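Local structure of hypothetical protein (Staphylococcus aureus subsp. aureus, 2IL5) at residues H13-E17 with Y146-V151; W42-S46 with Y63-D67; V76-I80 with M92-P97; M120-Y124 with F154-F158. The protein is of unknown function but belongs to the Hsp90 ATPase activator-like (AHSA1-like) proteins, with a helix-grip fold that in relatives often encloses a ligand cavity. One frame throughout, in Å; residues are numbered along the deposited sequence.

Interaction 1. Residues H13-E17 with Y146-V151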
loop_
_atom_site.group_PDB
_atom_site.type_symbol
_atom_site.label_atom_id
_atom_site.label_comp_id
_atom_site.label_asym_id
_atom_site.label_seq_id
_atom_site.Cartn_x
_atom_site.Cartn_y
_atom_site.Cartn_z
ATOM N N HIS A 13 -2.825 15.583 -7.491
ATOM C CA HIS A 13 -2.862 14.351 -6.749
ATOM C C HIS A 13 -4.142 13.586 -7.025
ATOM O O HIS A 13 -5.192 14.174 -7.180
ATOM C CB HIS A 13 -2.804 14.646 -5.248
ATOM C CG HIS A 13 -1.504 15.249 -4.790
ATOM N ND1 HIS A 13 -0.365 14.498 -4.571
ATOM C CD2 HIS A 13 -1.183 16.519 -4.450
ATOM C CE1 HIS A 13 0.609 15.288 -4.156
ATOM N NE2 HIS A 13 0.138 16.517 -4.067
ATOM N N VAL A 14 -4.061 12.265 -7.088
ATOM C CA VAL A 14 -5.242 11.498 -6.793
ATOM C C VAL A 14 -5.144 10.948 -5.360
ATOM O O VAL A 14 -4.050 10.650 -4.863
ATOM C CB VAL A 14 -5.620 10.431 -7.857
ATOM C CG1 VAL A 14 -5.636 11.056 -9.269
ATOM C CG2 VAL A 14 -4.723 9.285 -7.812
ATOM N N GLU A 15 -6.318 10.820 -4.742
ATOM C CA GLU A 15 -6.459 10.299 -3.432
ATOM C C GLU A 15 -7.390 9.108 -3.404
ATOM O O GLU A 15 -8.495 9.157 -3.935
ATOM C CB GLU A 15 -6.935 11.412 -2.482
ATOM C CG GLU A 15 -5.914 12.518 -2.406
ATOM C CD GLU A 15 -6.361 13.700 -1.613
ATOM O OE1 GLU A 15 -7.245 14.434 -2.076
ATOM O OE2 GLU A 15 -5.817 13.921 -0.511
ATOM N N VAL A 16 -6.940 8.056 -2.732
ATOM C CA VAL A 16 -7.708 6.846 -2.572
ATOM C C VAL A 16 -8.044 6.682 -1.089
ATOM O O VAL A 16 -7.188 6.800 -0.232
ATOM C CB VAL A 16 -6.951 5.615 -3.224
ATOM C CG1 VAL A 16 -7.566 4.295 -2.829
ATOM C CG2 VAL A 16 -6.931 5.761 -4.787
ATOM N N GLU A 17 -9.319 6.439 -0.802
ATOM C CA GLU A 17 -9.774 6.273 0.561
ATOM C C GLU A 17 -10.496 4.963 0.618
ATOM O O GLU A 17 -11.478 4.768 -0.084
ATOM C CB GLU A 17 -10.695 7.419 0.974
ATOM C CG GLU A 17 -9.952 8.756 1.135
ATOM C CD GLU A 17 -10.884 9.876 1.489
ATOM O OE1 GLU A 17 -11.696 10.256 0.616
ATOM O OE2 GLU A 17 -10.818 10.373 2.634
ATOM N N TYR A 146 -6.344 6.447 -13.452
ATOM C CA TYR A 146 -5.313 6.198 -12.440
ATOM C C TYR A 146 -5.909 5.883 -11.034
ATOM O O TYR A 146 -5.520 4.902 -10.408
ATOM C CB TYR A 146 -4.276 7.358 -12.396
ATOM C CG TYR A 146 -3.162 7.061 -11.451
ATOM C CD1 TYR A 146 -2.191 6.105 -11.765
ATOM C CD2 TYR A 146 -3.104 7.684 -10.207
ATOM C CE1 TYR A 146 -1.175 5.803 -10.861
ATOM C CE2 TYR A 146 -2.106 7.380 -9.289
ATOM C CZ TYR A 146 -1.143 6.451 -9.614
ATOM O OH TYR A 146 -0.135 6.179 -8.699
ATOM N N HIS A 147 -6.868 6.682 -10.584
ATOM C CA HIS A 147 -7.615 6.454 -9.373
ATOM C C HIS A 147 -8.290 5.087 -9.338
ATOM O O HIS A 147 -8.207 4.393 -8.326
ATOM C CB HIS A 147 -8.691 7.529 -9.192
ATOM C CG HIS A 147 -9.551 7.325 -7.972
ATOM N ND1 HIS A 147 -10.696 6.555 -7.993
ATOM C CD2 HIS A 147 -9.436 7.788 -6.702
ATOM C CE1 HIS A 147 -11.247 6.549 -6.788
ATOM N NE2 HIS A 147 -10.505 7.287 -5.986
ATOM N N ASP A 148 -8.999 4.724 -10.412
ATOM C CA ASP A 148 -9.716 3.456 -10.462
ATOM C C ASP A 148 -8.770 2.246 -10.484
ATOM O O ASP A 148 -9.099 1.195 -9.925
ATOM C CB ASP A 148 -10.671 3.401 -11.677
ATOM C CG ASP A 148 -11.814 4.406 -11.584
ATOM O OD1 ASP A 148 -12.076 4.977 -10.491
ATOM O OD2 ASP A 148 -12.479 4.610 -12.611
ATOM N N ALA A 149 -7.633 2.393 -11.153
ATOM C CA ALA A 149 -6.576 1.399 -11.172
ATOM C C ALA A 149 -5.971 1.167 -9.775
ATOM O O ALA A 149 -5.694 0.021 -9.381
ATOM C CB ALA A 149 -5.452 1.808 -12.179
HETATM N N MSE A 150 -5.711 2.259 -9.068
HETATM C CA MSE A 150 -5.236 2.204 -7.670
HETATM C C MSE A 150 -6.248 1.647 -6.680
HETATM O O MSE A 150 -5.879 0.868 -5.837
HETATM C CB MSE A 150 -4.717 3.572 -7.212
HETATM C CG MSE A 150 -3.572 4.044 -8.083
HETATM SE SE MSE A 150 -1.951 2.921 -8.087
HETATM C CE MSE A 150 -2.007 2.173 -9.897
ATOM N N VAL A 151 -7.510 2.044 -6.783
ATOM C CA VAL A 151 -8.566 1.458 -5.998
ATOM C C VAL A 151 -8.566 -0.056 -6.190
ATOM O O VAL A 151 -8.548 -0.812 -5.220
ATOM C CB VAL A 151 -9.948 2.069 -6.367
ATOM C CG1 VAL A 151 -11.103 1.240 -5.775
ATOM C CG2 VAL A 151 -10.035 3.475 -5.866
HETATM O O HOH W 1 -11.165 6.791 -2.994
#

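Interaction 2. Residues W42-S46 with Y63-D67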
loop_
_atom_site.group_PDB
_atom_site.type_symbol
_atom_site.label_atom_id
_atom_site.label_comp_id
_atom_site.label_asym_id
_atom_site.label_seq_id
_atom_site.Cartn_x
_atom_site.Cartn_y
_atom_site.Cartn_z
ATOM N N TRP A 42 1.892 -10.147 0.409
ATOM C CA TRP A 42 0.750 -9.339 -0.052
ATOM C C TRP A 42 1.042 -7.929 -0.506
ATOM O O TRP A 42 0.299 -7.396 -1.305
ATOM C CB TRP A 42 -0.362 -9.283 1.011
ATOM C CG TRP A 42 -0.065 -8.384 2.182
ATOM C CD1 TRP A 42 0.556 -8.745 3.349
ATOM C CD2 TRP A 42 -0.420 -6.989 2.328
ATOM N NE1 TRP A 42 0.634 -7.648 4.201
ATOM C CE2 TRP A 42 0.037 -6.569 3.603
ATOM C CE3 TRP A 42 -1.070 -6.047 1.501
ATOM C CZ2 TRP A 42 -0.131 -5.240 4.069
ATOM C CZ3 TRP A 42 -1.245 -4.742 1.971
ATOM C CH2 TRP A 42 -0.779 -4.358 3.251
ATOM N N PHE A 43 2.074 -7.303 0.031
ATOM C CA PHE A 43 2.285 -5.877 -0.217
ATOM C C PHE A 43 3.132 -5.658 -1.455
ATOM O O PHE A 43 4.352 -5.750 -1.380
ATOM C CB PHE A 43 2.946 -5.216 0.995
ATOM C CG PHE A 43 2.963 -3.734 0.922
ATOM C CD1 PHE A 43 4.109 -3.055 0.507
ATOM C CD2 PHE A 43 1.825 -3.002 1.243
ATOM C CE1 PHE A 43 4.119 -1.656 0.415
ATOM C CE2 PHE A 43 1.828 -1.604 1.148
ATOM C CZ PHE A 43 2.989 -0.944 0.736
HETATM N N MSE A 44 2.459 -5.382 -2.578
HETATM C CA MSE A 44 3.063 -5.221 -3.923
HETATM C C MSE A 44 3.824 -6.445 -4.398
HETATM O O MSE A 44 4.625 -6.381 -5.317
HETATM C CB MSE A 44 3.983 -3.997 -3.980
HETATM C CG MSE A 44 3.476 -2.786 -3.246
HETATM SE SE MSE A 44 2.415 -1.647 -4.374
HETATM C CE MSE A 44 3.640 -1.274 -5.860
ATOM N N THR A 45 3.572 -7.567 -3.748
ATOM C CA THR A 45 4.247 -8.782 -4.092
ATOM C C THR A 45 3.431 -9.993 -3.609
ATOM O O THR A 45 2.311 -9.822 -3.110
ATOM C CB THR A 45 5.668 -8.719 -3.520
ATOM O OG1 THR A 45 6.480 -9.741 -4.106
ATOM C CG2 THR A 45 5.648 -8.789 -1.995
ATOM N N SER A 46 3.954 -11.203 -3.790
ATOM C CA SER A 46 3.326 -12.403 -3.204
ATOM C C SER A 46 4.385 -13.454 -2.920
ATOM O O SER A 46 5.542 -13.299 -3.358
ATOM C CB SER A 46 2.207 -12.967 -4.098
ATOM O OG SER A 46 2.756 -13.470 -5.293
ATOM N N TYR A 63 12.320 0.158 3.305
ATOM C CA TYR A 63 11.954 -1.151 2.824
ATOM C C TYR A 63 12.218 -1.222 1.324
ATOM O O TYR A 63 12.146 -0.203 0.611
ATOM C CB TYR A 63 10.507 -1.545 3.184
ATOM C CG TYR A 63 9.477 -0.781 2.393
ATOM C CD1 TYR A 63 8.963 0.434 2.860
ATOM C CD2 TYR A 63 9.052 -1.252 1.147
ATOM C CE1 TYR A 63 8.034 1.148 2.106
ATOM C CE2 TYR A 63 8.148 -0.556 0.383
ATOM C CZ TYR A 63 7.624 0.640 0.859
ATOM O OH TYR A 63 6.717 1.324 0.073
ATOM N N ARG A 64 12.558 -2.433 0.863
ATOM C CA ARG A 64 12.812 -2.676 -0.548
ATOM C C ARG A 64 12.234 -4.023 -1.022
ATOM O O ARG A 64 12.662 -5.089 -0.573
ATOM C CB ARG A 64 14.303 -2.595 -0.831
ATOM C CG ARG A 64 14.612 -2.681 -2.275
ATOM C CD ARG A 64 16.107 -2.718 -2.505
ATOM N NE ARG A 64 16.412 -2.595 -3.935
ATOM C CZ ARG A 64 16.784 -3.617 -4.689
ATOM N NH1 ARG A 64 17.036 -3.449 -5.977
ATOM N NH2 ARG A 64 16.909 -4.817 -4.141
ATOM N N ILE A 65 11.251 -3.955 -1.916
ATOM C CA ILE A 65 10.578 -5.139 -2.453
ATOM C C ILE A 65 10.884 -5.255 -3.948
ATOM O O ILE A 65 10.699 -4.290 -4.713
ATOM C CB ILE A 65 9.052 -5.067 -2.235
ATOM C CG1 ILE A 65 8.740 -4.986 -0.734
ATOM C CG2 ILE A 65 8.361 -6.236 -2.949
ATOM C CD1 ILE A 65 7.290 -4.721 -0.360
ATOM N N VAL A 66 11.393 -6.433 -4.335
ATOM C CA VAL A 66 11.633 -6.796 -5.738
ATOM C C VAL A 66 10.665 -7.934 -6.127
ATOM O O VAL A 66 10.671 -9.005 -5.535
ATOM C CB VAL A 66 13.096 -7.212 -5.940
ATOM C CG1 VAL A 66 13.394 -7.451 -7.384
ATOM C CG2 VAL A 66 14.037 -6.145 -5.368
ATOM N N ASP A 67 9.798 -7.665 -7.090
ATOM C CA ASP A 67 8.722 -8.566 -7.455
ATOM C C ASP A 67 8.906 -8.994 -8.905
ATOM O O ASP A 67 9.070 -8.141 -9.799
ATOM C CB ASP A 67 7.352 -7.891 -7.278
ATOM C CG ASP A 67 6.195 -8.881 -7.394
ATOM O OD1 ASP A 67 6.152 -9.868 -6.622
ATOM O OD2 ASP A 67 5.322 -8.681 -8.255
#

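Interaction 3. Residues V76-I80 with M92-P97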
loop_
_atom_site.group_PDB
_atom_site.type_symbol
_atom_site.label_atom_id
_atom_site.label_comp_id
_atom_site.label_asym_id
_atom_site.label_seq_id
_atom_site.Cartn_x
_atom_site.Cartn_y
_atom_site.Cartn_z
ATOM N N VAL A 76 10.553 -2.994 -8.845
ATOM C CA VAL A 76 11.221 -2.571 -7.609
ATOM C C VAL A 76 10.360 -1.526 -6.883
ATOM O O VAL A 76 9.939 -0.518 -7.451
ATOM C CB VAL A 76 12.683 -2.056 -7.855
ATOM C CG1 VAL A 76 13.343 -1.702 -6.541
ATOM C CG2 VAL A 76 13.514 -3.097 -8.599
ATOM N N ILE A 77 10.064 -1.815 -5.630
ATOM C CA ILE A 77 9.249 -0.975 -4.830
ATOM C C ILE A 77 10.065 -0.680 -3.578
ATOM O O ILE A 77 10.512 -1.589 -2.868
ATOM C CB ILE A 77 7.881 -1.635 -4.497
ATOM C CG1 ILE A 77 7.178 -2.095 -5.773
ATOM C CG2 ILE A 77 6.984 -0.723 -3.643
ATOM C CD1 ILE A 77 7.127 -3.641 -5.972
ATOM N N GLU A 78 10.283 0.607 -3.333
ATOM C CA GLU A 78 11.058 1.075 -2.185
ATOM C C GLU A 78 10.352 2.225 -1.524
ATOM O O GLU A 78 9.646 2.970 -2.171
ATOM C CB GLU A 78 12.424 1.582 -2.629
ATOM C CG GLU A 78 13.355 0.518 -3.125
ATOM C CD GLU A 78 14.711 1.101 -3.422
ATOM O OE1 GLU A 78 14.757 2.214 -4.019
ATOM O OE2 GLU A 78 15.727 0.454 -3.061
ATOM N N GLY A 79 10.609 2.406 -0.236
ATOM C CA GLY A 79 10.074 3.534 0.486
ATOM C C GLY A 79 10.543 3.501 1.912
ATOM O O GLY A 79 11.462 2.750 2.294
ATOM N N ILE A 80 9.854 4.293 2.709
ATOM C CA ILE A 80 10.252 4.610 4.070
ATOM C C ILE A 80 9.060 4.496 5.003
ATOM O O ILE A 80 7.954 4.904 4.646
ATOM C CB ILE A 80 10.809 6.090 4.135
ATOM C CG1 ILE A 80 12.165 6.204 3.453
ATOM C CG2 ILE A 80 10.938 6.554 5.549
ATOM C CD1 ILE A 80 13.176 5.284 4.021
HETATM N N MSE A 92 3.616 5.586 5.683
HETATM C CA MSE A 92 4.739 5.155 4.918
HETATM C C MSE A 92 4.717 5.815 3.532
HETATM O O MSE A 92 3.677 6.362 3.102
HETATM C CB MSE A 92 4.784 3.615 4.845
HETATM C CG MSE A 92 3.633 2.968 4.132
HETATM SE SE MSE A 92 3.506 1.082 4.357
HETATM C CE MSE A 92 5.188 0.620 3.515
ATOM N N THR A 93 5.879 5.811 2.874
ATOM C CA THR A 93 5.977 6.184 1.472
ATOM C C THR A 93 6.082 4.977 0.511
ATOM O O THR A 93 6.567 3.864 0.866
ATOM C CB THR A 93 7.134 7.144 1.155
ATOM O OG1 THR A 93 8.362 6.421 1.072
ATOM C CG2 THR A 93 7.247 8.268 2.158
ATOM N N ILE A 94 5.556 5.225 -0.684
ATOM C CA ILE A 94 5.802 4.425 -1.895
ATOM C C ILE A 94 6.639 5.344 -2.767
ATOM O O ILE A 94 6.187 6.386 -3.208
ATOM C CB ILE A 94 4.523 4.076 -2.616
ATOM C CG1 ILE A 94 3.676 3.154 -1.762
ATOM C CG2 ILE A 94 4.840 3.341 -3.937
ATOM C CD1 ILE A 94 3.906 1.642 -2.088
ATOM N N GLY A 95 7.904 5.009 -2.940
ATOM C CA GLY A 95 8.835 5.964 -3.519
ATOM C C GLY A 95 9.809 6.458 -2.485
ATOM O O GLY A 95 9.488 6.649 -1.313
HETATM N N MSE A 96 11.020 6.682 -2.956
HETATM C CA MSE A 96 12.147 6.949 -2.106
HETATM C C MSE A 96 12.397 8.488 -2.074
HETATM O O MSE A 96 12.693 9.096 -3.118
HETATM C CB MSE A 96 13.325 6.131 -2.666
HETATM C CG MSE A 96 14.379 5.707 -1.666
HETATM SE SE MSE A 96 13.781 4.731 -0.079
HETATM C CE MSE A 96 15.299 5.232 1.071
ATOM N N PRO A 97 12.207 9.133 -0.890
ATOM C CA PRO A 97 12.427 10.578 -0.722
ATOM C C PRO A 97 13.628 11.107 -1.490
ATOM O O PRO A 97 13.728 12.311 -1.725
ATOM C CB PRO A 97 12.670 10.718 0.788
ATOM C CG PRO A 97 11.849 9.598 1.418
ATOM C CD PRO A 97 11.714 8.502 0.359
#

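Interaction 4. Residues M120-Y124 with F154-F158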
loop_
_atom_site.group_PDB
_atom_site.type_symbol
_atom_site.label_atom_id
_atom_site.label_comp_id
_atom_site.label_asym_id
_atom_site.label_seq_id
_atom_site.Cartn_x
_atom_site.Cartn_y
_atom_site.Cartn_z
HETATM N N MSE A 120 -10.244 -0.728 9.492
HETATM C CA MSE A 120 -9.036 -0.265 8.865
HETATM C C MSE A 120 -9.388 0.825 7.890
HETATM O O MSE A 120 -10.147 0.603 6.947
HETATM C CB MSE A 120 -8.306 -1.402 8.174
HETATM C CG MSE A 120 -6.963 -0.992 7.569
HETATM SE SE MSE A 120 -6.153 -2.398 6.471
HETATM C CE MSE A 120 -7.080 -2.167 4.800
ATOM N N LEU A 121 -8.816 2.007 8.152
ATOM C CA LEU A 121 -8.985 3.192 7.337
ATOM C C LEU A 121 -7.669 3.552 6.594
ATOM O O LEU A 121 -6.640 3.946 7.186
ATOM C CB LEU A 121 -9.534 4.349 8.166
ATOM C CG LEU A 121 -10.840 4.054 8.932
ATOM C CD1 LEU A 121 -11.114 5.106 10.007
ATOM C CD2 LEU A 121 -12.015 3.940 7.951
ATOM N N PHE A 122 -7.740 3.377 5.282
ATOM C CA PHE A 122 -6.587 3.511 4.413
ATOM C C PHE A 122 -6.712 4.768 3.566
ATOM O O PHE A 122 -7.730 4.968 2.901
ATOM C CB PHE A 122 -6.441 2.221 3.540
ATOM C CG PHE A 122 -5.436 2.349 2.383
ATOM C CD1 PHE A 122 -4.077 2.095 2.587
ATOM C CD2 PHE A 122 -5.877 2.684 1.072
ATOM C CE1 PHE A 122 -3.188 2.163 1.519
ATOM C CE2 PHE A 122 -4.999 2.778 -0.006
ATOM C CZ PHE A 122 -3.658 2.499 0.201
ATOM N N TYR A 123 -5.666 5.588 3.573
ATOM C CA TYR A 123 -5.591 6.769 2.709
ATOM C C TYR A 123 -4.340 6.692 1.840
ATOM O O TYR A 123 -3.297 6.359 2.344
ATOM C CB TYR A 123 -5.521 8.035 3.577
ATOM C CG TYR A 123 -5.125 9.277 2.803
ATOM C CD1 TYR A 123 -6.058 9.988 2.069
ATOM C CD2 TYR A 123 -3.801 9.743 2.812
ATOM C CE1 TYR A 123 -5.701 11.181 1.363
ATOM C CE2 TYR A 123 -3.442 10.909 2.138
ATOM C CZ TYR A 123 -4.413 11.631 1.404
ATOM O OH TYR A 123 -4.063 12.762 0.687
ATOM N N TYR A 124 -4.444 7.022 0.560
ATOM C CA TYR A 124 -3.315 7.031 -0.337
ATOM C C TYR A 124 -3.349 8.272 -1.208
ATOM O O TYR A 124 -4.416 8.639 -1.726
ATOM C CB TYR A 124 -3.371 5.788 -1.200
ATOM C CG TYR A 124 -2.477 5.705 -2.439
ATOM C CD1 TYR A 124 -1.150 5.263 -2.356
ATOM C CD2 TYR A 124 -3.000 6.003 -3.717
ATOM C CE1 TYR A 124 -0.350 5.108 -3.510
ATOM C CE2 TYR A 124 -2.209 5.896 -4.877
ATOM C CZ TYR A 124 -0.904 5.433 -4.776
ATOM O OH TYR A 124 -0.154 5.337 -5.940
ATOM N N PHE A 154 -5.270 -1.855 -4.848
ATOM C CA PHE A 154 -5.295 -1.956 -3.391
ATOM C C PHE A 154 -6.341 -2.920 -2.825
ATOM O O PHE A 154 -6.040 -3.624 -1.873
ATOM C CB PHE A 154 -5.429 -0.578 -2.710
ATOM C CG PHE A 154 -4.168 0.208 -2.715
ATOM C CD1 PHE A 154 -3.039 -0.257 -2.039
ATOM C CD2 PHE A 154 -4.090 1.412 -3.415
ATOM C CE1 PHE A 154 -1.845 0.486 -2.045
ATOM C CE2 PHE A 154 -2.910 2.149 -3.425
ATOM C CZ PHE A 154 -1.785 1.682 -2.732
ATOM N N GLU A 155 -7.553 -2.921 -3.379
ATOM C CA GLU A 155 -8.563 -3.939 -3.058
ATOM C C GLU A 155 -8.010 -5.336 -3.197
ATOM O O GLU A 155 -8.244 -6.175 -2.314
ATOM C CB GLU A 155 -9.796 -3.855 -3.955
ATOM C CG GLU A 155 -10.698 -2.638 -3.783
ATOM C CD GLU A 155 -11.281 -2.450 -2.390
ATOM O OE1 GLU A 155 -11.374 -3.432 -1.642
ATOM O OE2 GLU A 155 -11.683 -1.314 -2.054
ATOM N N LEU A 156 -7.319 -5.611 -4.314
ATOM C CA LEU A 156 -6.776 -6.960 -4.574
ATOM C C LEU A 156 -5.717 -7.295 -3.553
ATOM O O LEU A 156 -5.616 -8.441 -3.127
ATOM C CB LEU A 156 -6.144 -7.092 -5.957
ATOM C CG LEU A 156 -6.899 -7.409 -7.222
ATOM C CD1 LEU A 156 -5.945 -7.238 -8.408
ATOM C CD2 LEU A 156 -7.480 -8.791 -7.179
HETATM N N MSE A 157 -4.933 -6.282 -3.175
HETATM C CA MSE A 157 -3.914 -6.405 -2.116
HETATM C C MSE A 157 -4.457 -6.692 -0.718
HETATM O O MSE A 157 -3.862 -7.456 0.033
HETATM C CB MSE A 157 -3.110 -5.123 -2.012
HETATM C CG MSE A 157 -1.774 -5.191 -2.668
HETATM SE SE MSE A 157 -0.864 -3.504 -2.321
HETATM C CE MSE A 157 -1.196 -2.771 -4.056
ATOM N N PHE A 158 -5.534 -6.000 -0.349
ATOM C CA PHE A 158 -6.080 -6.134 0.985
ATOM C C PHE A 158 -6.803 -7.460 1.098
ATOM O O PHE A 158 -6.895 -8.030 2.178
ATOM C CB PHE A 158 -7.048 -5.006 1.305
ATOM C CG PHE A 158 -6.427 -3.663 1.285
ATOM C CD1 PHE A 158 -5.077 -3.483 1.602
ATOM C CD2 PHE A 158 -7.189 -2.550 0.984
ATOM C CE1 PHE A 158 -4.508 -2.211 1.601
ATOM C CE2 PHE A 158 -6.614 -1.308 1.001
ATOM C CZ PHE A 158 -5.269 -1.142 1.301
#

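Interaction 1. Residues H13-E17 with Y146-V151
Apolar packing comes first where the strand holding residues 13-17 runs beside the helix turn and a half of residues 146-151. The two axes come within 8.6 Å and differ by only 32° in direction, so successive inward residues of the strand meet successive turns of the helix. Val14 puts CG2 against the ring edge of Tyr146, 3.3 Å from CD2. One step on, Val16 packs on both Met150 (selenomethionine) and Val151: CG2 of Val16 lies 3.9 Å from CB of Met150, and both CG1 and CG2 of Val16 lie 4.0 Å from CG2 of Val151.

The polar element is His147. Its ring reaches over to the strand, with CD2 3.2 Å from O of Glu15 and 3.7 Å from CG2 of Val16. A water then joins helix to strand, hydrogen-bonded to NE2 of His147 at 3.1 Å and to N of Glu17 at 2.9 Å. On the other side of the ring, ND1 of His147 donates to OD1 of Asp148 over 3.3 Å; Asp148 also pairs with Lys144. Tyr146 OH is held by Ser126 and Tyr124 of the adjoining strand 118-128.

Here the long C-terminal helix 136-166 lies against strand 12-22, an outermost strand of the antiparallel sheet, a contact characteristic of the helix-grip fold of Bet v 1-like proteins.

Interaction 2. Residues W42-S46 with Y63-D67
Tyr63 opens the strand side with its ring leaning toward the loop: CE2 is 4.2 Å from CE1 of Phe43, and its hydroxyl lies near the plane of the Phe43 ring while hydrogen-bonding to Thr93 O on another strand. Arg64 points off to the far face, where it forms a salt bridge with Glu52. Ile65 is the middle of the contact. Its CD1 sits at the ring edge of Phe43, 3.7 Å from CD1 there and 3.3 Å from the Phe43 carbonyl O, and its CG2 touches CB of Thr45 at 3.7 Å. Val66 turns away from the loop and packs on Lys51 and Val74. Asp67 then supplies the polar clasp: OD1 accepts a short 2.5 Å hydrogen bond from OG1 of Thr45. Both ends have second partners, Asp67 with Thr49 and Thr45 with Asn50, so this buried carboxylate gathers up the loop just where it enters strand 50-55. Met44 also touches Met157 of helix 136-166. The loop after helix 36-39 thus fills the gap between sheet and C-terminal helix, as expected of the helix-grip fold, in which short helices and their connections help close the space between the two.

Interaction 3. Residues V76-I80 with M92-P97
Gly95 N donates to Glu78 O (2.8 Å) and Thr93 N to Ile80 O (2.9 Å), the two backbone bonds between the antiparallel segments. Neither is answered by a return N-H...O=C bond between the same two residues. Ile80 N takes OG1 of Thr93 as its acceptor, at 3.1 Å, in place of the main-chain carbonyl. The same OG1 donates to Gly95 O over 2.6 Å, so one hydroxyl serves a backbone donor and a backbone acceptor at once. The carbonyl of Thr93 is not wasted: Tyr63 OH hydrogen-bonds to it, and Gly79 CA approaches Thr93 O at 3.5 Å in a CA-H...O contact. A CB on Gly79 would collide with that oxygen, so the close approach depends on glycine.

These residues belong to the beta hairpin of strands 74-85 and 89-94, in the interior of the seven-stranded sheet. On the outer edges of the pair, Ile77 and Gly79 form backbone hydrogen bonds with Ile65 and Tyr63, while Met92 and Ile94 form them with Ile106 and Asp104. A sodium ion is bound nearby, close to Gly95.

Past strand 89-94 the chain stays against strand 74-85: CE of Met96, a selenomethionine, lies 3.6 Å from CD1 of Ile80, and CD of Pro97 lies 3.9 Å from Ile80 CG1. The carboxylate of Glu78 is met by Lys62 in a salt bridge, with Arg64 a longer, weak partner.

Interaction 4. Residues M120-Y124 with F154-F158
Phe122 turns one face to the edge of Phe158, CG of Phe122 lying 3.7 Å from CZ of Phe158. It presents its own edge to the face of Phe154, where CZ of Phe122 stands 3.5 Å from CE1 of Phe154. Phe154 points its edge at the face of Tyr124, with ring centroids 4.9 Å apart and planes at 63°. Edge-to-face contacts therefore run through all four rings. Met120 (selenomethionine) sets CE squarely over the Phe158 face, 3.7 Å from the ring centroid, in a CH-pi contact; its SE atom, 5.2 Å from the same centroid, adds a Met-aromatic contact. Such long side chains bridge a wide gap, the strand and helix axes being 12.2 Å apart. Trp33 packs on Met120, Phe122 and Phe158, while Tyr124 OH bonds to Tyr146 and Asp104. This is an aromatic cluster in the hydrophobic core between sheet and C-terminal helix, the region that in many helix-grip proteins of the Bet v 1-like clan holds a ligand cavity.

All four contacts reach one seven-stranded antiparallel sheet. Interactions 1 and 4 share helix 136-166 and the neighbouring strands 12-22 and 118-128; their centres are 11 Å apart, they cross along the chain, and Val16 N bonds to Tyr124 O. Interactions 2 and 3, also 11 Å apart, follow in series within the chain span that interaction 1 closes, with strand 62-68 of interaction 2 beside strand 74-85 of interaction 3, where Ile65 N bonds to Ile77 O. Interaction 2 lies across the chain's centre from interaction 1, 19 Å away between centres, yet touches interaction 4 through Met44 and Met157. Helix 136-166 thus packs on an edge strand and its neighbour, while loop 42-46 meets it farther along.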